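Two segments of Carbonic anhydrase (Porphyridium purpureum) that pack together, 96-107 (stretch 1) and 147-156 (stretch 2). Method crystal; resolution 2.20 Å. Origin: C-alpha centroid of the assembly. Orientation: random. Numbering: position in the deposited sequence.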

# COMPACT_ATOMS: atom_id res chain seq x y z
N ARG A 96 10.96 6.40 -8.56
CA ARG A 96 10.63 5.69 -9.79
C ARG A 96 9.85 4.44 -9.49
O ARG A 96 10.19 3.69 -8.56
N ASN A 97 8.80 4.23 -10.26
CA ASN A 97 7.95 3.06 -10.11
C ASN A 97 7.38 2.73 -11.48
O ASN A 97 7.73 3.38 -12.47
N ILE A 98 6.55 1.70 -11.55
CA ILE A 98 5.94 1.29 -12.81
C ILE A 98 4.92 2.33 -13.27
O ILE A 98 3.93 2.60 -12.58
N ALA A 99 5.18 2.92 -14.44
CA ALA A 99 4.31 3.92 -15.05
C ALA A 99 4.12 5.21 -14.28
O ALA A 99 3.04 5.81 -14.33
N ASN A 100 5.16 5.64 -13.56
CA ASN A 100 5.13 6.91 -12.81
C ASN A 100 3.81 7.23 -12.08
O ASN A 100 3.28 8.33 -12.16
N GLN A 101 3.34 6.26 -11.31
CA GLN A 101 2.09 6.39 -10.59
C GLN A 101 2.20 7.17 -9.31
O GLN A 101 3.20 7.10 -8.59
N CYS A 102 1.11 7.87 -9.01
CA CYS A 102 0.99 8.64 -7.81
C CYS A 102 -0.34 8.23 -7.20
O CYS A 102 -1.27 9.03 -7.09
N ILE A 103 -0.41 6.97 -6.79
CA ILE A 103 -1.60 6.38 -6.19
C ILE A 103 -1.88 7.03 -4.84
O ILE A 103 -0.98 7.13 -4.00
N HIS A 104 -3.12 7.44 -4.61
CA HIS A 104 -3.52 8.11 -3.38
C HIS A 104 -2.99 7.49 -2.10
O HIS A 104 -2.45 8.17 -1.26
N SER A 105 -3.17 6.18 -1.95
CA SER A 105 -2.77 5.49 -0.75
C SER A 105 -1.48 4.69 -0.82
O SER A 105 -1.20 3.91 0.07
N ASP A 106 -0.64 4.98 -1.81
CA ASP A 106 0.65 4.30 -1.95
C ASP A 106 1.63 4.97 -1.00
O ASP A 106 2.03 6.11 -1.23
N ILE A 107 2.03 4.27 0.05
CA ILE A 107 2.95 4.80 1.04
C ILE A 107 4.36 4.98 0.49
O ILE A 107 5.09 5.81 0.99
N LEU A 147 0.32 -10.38 -9.96
CA LEU A 147 0.57 -9.29 -9.00
C LEU A 147 0.52 -7.89 -9.62
O LEU A 147 -0.24 -7.03 -9.17
N ILE A 148 1.37 -7.66 -10.61
CA ILE A 148 1.45 -6.36 -11.25
C ILE A 148 0.16 -5.85 -11.92
O ILE A 148 0.00 -4.64 -12.09
N ASP A 149 -0.76 -6.74 -12.28
CA ASP A 149 -2.00 -6.28 -12.91
C ASP A 149 -2.83 -5.44 -11.94
O ASP A 149 -3.58 -4.56 -12.36
N ASN A 150 -2.64 -5.68 -10.64
CA ASN A 150 -3.36 -4.93 -9.61
C ASN A 150 -2.82 -3.49 -9.55
O ASN A 150 -3.54 -2.54 -9.29
N TRP A 151 -1.53 -3.34 -9.84
CA TRP A 151 -0.90 -2.03 -9.87
C TRP A 151 -1.46 -1.34 -11.13
O TRP A 151 -1.93 -0.21 -11.08
N LEU A 152 -1.43 -2.06 -12.25
CA LEU A 152 -1.90 -1.56 -13.54
C LEU A 152 -3.38 -1.21 -13.64
O LEU A 152 -3.78 -0.54 -14.59
N ARG A 153 -4.19 -1.66 -12.67
CA ARG A 153 -5.61 -1.32 -12.66
C ARG A 153 -5.78 0.19 -12.55
O ARG A 153 -6.78 0.71 -12.98
N HIS A 154 -4.80 0.89 -11.98
CA HIS A 154 -4.90 2.33 -11.84
C HIS A 154 -4.80 3.03 -13.17
O HIS A 154 -5.46 4.03 -13.40
N ILE A 155 -4.00 2.48 -14.07
CA ILE A 155 -3.87 3.03 -15.41
C ILE A 155 -5.20 2.80 -16.16
O ILE A 155 -5.62 3.60 -16.99
N ARG A 156 -5.85 1.68 -15.84
CA ARG A 156 -7.15 1.31 -16.42
C ARG A 156 -8.21 2.30 -15.99
O ARG A 156 -9.12 2.61 -16.74

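Walking along stretch 1, most of the side chains that point toward stretch 2 (Asn97, Ile98, Gln101, Ile103 and Asp106) touch Trp151, whose t rotamer (chi1 -177°, chi2 -100°) lays its indole across the loop, while Ala99 meets Ile155. Asn97 (p) points toward the helix and meets the indole near its plane, ND2 lying 3.7 Å from Trp151 CZ2. The same amide braces the loop: Asn97 ND2 donates to Gln101 O (2.9 Å, 160°), and Gln101 N donates to Asn97 OD1 (2.9 Å, 143°).

Ile98 supplies the one hydrogen bond between the stretches, Trp151 NE1 to Ile98 O, at 2.9 Å and a nearly linear 168°. Its side chain (m, m) starts toward the helix but its end leads away; even so, CG1 reaches Ile148 CD1 at 4.2 Å and CG2 reaches Leu152 CD2 at 4.0 Å. Ala99 CB meets Ile155 CD1 at 3.5 Å, because the m, t rotamer of Ile155 brings a sideways-pointing residue closer.

Asn100 points away, whereas Gln101 (m, m) turns inward, its CG 3.7 Å from Trp151 NE1. After Cys102, which points away, Ile103 (m, t) fits between two rings: CD1 sits 3.6 Å from the Trp151 six-membered-ring centroid, 12° off the normal, and CG1 3.8 Å from the His154 ring centroid, 10° off. Both are CH-pi contacts over a face. Finally, Asp106 (t) brings OD2 within 3.5 Å of Trp151 CH2, at the ring edge.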

# COMPACT_ATOMS: atom_id res chain seq x y z
CB ARG A 96 11.88 5.30 -10.58
CG ARG A 96 12.60 6.48 -11.12
CD ARG A 96 13.62 6.05 -12.10
NE ARG A 96 14.36 7.21 -12.59
CZ ARG A 96 13.90 8.09 -13.47
NH1 ARG A 96 12.69 7.96 -14.00
NH2 ARG A 96 14.64 9.15 -13.78
CB ASN A 97 6.85 3.32 -9.07
CG ASN A 97 5.85 4.36 -9.51
OD1 ASN A 97 5.72 4.64 -10.71
ND2 ASN A 97 5.15 4.95 -8.56
CB ILE A 98 5.25 -0.11 -12.70
CG1 ILE A 98 6.29 -1.21 -12.46
CG2 ILE A 98 4.43 -0.41 -13.98
CD1 ILE A 98 7.27 -1.38 -13.60
CB ALA A 99 2.94 3.30 -15.38
CB ASN A 100 5.57 8.10 -13.71
CG ASN A 100 4.88 8.11 -15.09
OD1 ASN A 100 5.36 7.51 -16.04
ND2 ASN A 100 3.76 8.80 -15.19
CB GLN A 101 1.53 5.01 -10.28
CG GLN A 101 1.11 4.22 -11.49
CD GLN A 101 -0.02 4.88 -12.25
OE1 GLN A 101 0.17 5.42 -13.34
NE2 GLN A 101 -1.20 4.90 -11.65
CB CYS A 102 1.05 10.14 -8.10
SG CYS A 102 2.67 10.68 -8.65
CB ILE A 103 -1.41 4.85 -6.08
CG1 ILE A 103 -1.29 4.26 -7.48
CG2 ILE A 103 -2.56 4.21 -5.27
CD1 ILE A 103 -0.63 2.93 -7.53
CB HIS A 104 -5.05 8.18 -3.26
CG HIS A 104 -5.72 8.94 -4.36
ND1 HIS A 104 -6.68 8.37 -5.18
CD2 HIS A 104 -5.62 10.23 -4.75
CE1 HIS A 104 -7.15 9.28 -6.01
NE2 HIS A 104 -6.53 10.42 -5.77
CB SER A 105 -3.94 4.62 -0.24
OG SER A 105 -4.54 3.93 -1.32
CB ASP A 106 1.17 4.38 -3.40
CG ASP A 106 2.52 3.70 -3.60
OD1 ASP A 106 2.85 2.79 -2.85
OD2 ASP A 106 3.27 4.08 -4.50
CB ILE A 107 2.99 3.94 2.33
CG1 ILE A 107 3.77 4.66 3.43
CG2 ILE A 107 3.60 2.59 2.02
CD1 ILE A 107 2.94 5.47 4.33
CB LEU A 147 1.94 -9.50 -8.33
CG LEU A 147 2.63 -8.63 -7.26
CD1 LEU A 147 2.81 -7.17 -7.64
CD2 LEU A 147 1.91 -8.72 -5.96
CB ILE A 148 2.61 -6.30 -12.24
CG1 ILE A 148 2.87 -4.84 -12.63
CG2 ILE A 148 2.32 -7.18 -13.45
CD1 ILE A 148 4.12 -4.66 -13.38
CB ASP A 149 -2.82 -7.47 -13.41
CG ASP A 149 -2.76 -7.62 -14.90
OD1 ASP A 149 -2.28 -6.69 -15.59
OD2 ASP A 149 -3.21 -8.66 -15.40
CB ASN A 150 -3.23 -5.63 -8.26
CG ASN A 150 -3.80 -7.05 -8.29
OD1 ASN A 150 -5.01 -7.24 -8.40
ND2 ASN A 150 -2.93 -8.03 -8.17
CB TRP A 151 0.62 -2.18 -10.00
CG TRP A 151 1.38 -0.88 -9.99
CD1 TRP A 151 1.86 -0.20 -11.06
CD2 TRP A 151 1.74 -0.11 -8.83
NE1 TRP A 151 2.50 0.95 -10.65
CE2 TRP A 151 2.44 1.02 -9.28
CE3 TRP A 151 1.53 -0.28 -7.45
CZ2 TRP A 151 2.95 1.99 -8.40
CZ3 TRP A 151 2.03 0.68 -6.58
CH2 TRP A 151 2.74 1.80 -7.06
CB LEU A 152 -1.49 -2.50 -14.66
CG LEU A 152 0.03 -2.71 -14.76
CD1 LEU A 152 0.34 -3.65 -15.88
CD2 LEU A 152 0.72 -1.38 -14.99
CB ARG A 153 -6.35 -1.96 -11.49
CG ARG A 153 -6.68 -3.43 -11.61
CD ARG A 153 -7.24 -3.79 -12.98
NE ARG A 153 -6.17 -4.07 -13.94
CZ ARG A 153 -6.21 -5.00 -14.88
NH1 ARG A 153 -7.29 -5.78 -15.00
NH2 ARG A 153 -5.19 -5.16 -15.71
CB HIS A 154 -3.83 2.87 -10.87
CG HIS A 154 -4.06 2.46 -9.46
ND1 HIS A 154 -5.00 3.08 -8.65
CD2 HIS A 154 -3.52 1.47 -8.71
CE1 HIS A 154 -5.02 2.48 -7.47
NE2 HIS A 154 -4.14 1.51 -7.49
CB ILE A 155 -2.73 2.36 -16.15
CG1 ILE A 155 -1.42 2.69 -15.46
CG2 ILE A 155 -2.70 2.80 -17.61
CD1 ILE A 155 -0.21 2.06 -16.10
CB ARG A 156 -7.54 -0.09 -15.97
CG ARG A 156 -6.79 -1.14 -16.69
CD ARG A 156 -7.39 -1.27 -18.06
NE ARG A 156 -7.53 -2.68 -18.36
CZ ARG A 156 -8.68 -3.35 -18.38
NH1 ARG A 156 -9.85 -2.77 -18.14
NH2 ARG A 156 -8.62 -4.65 -18.53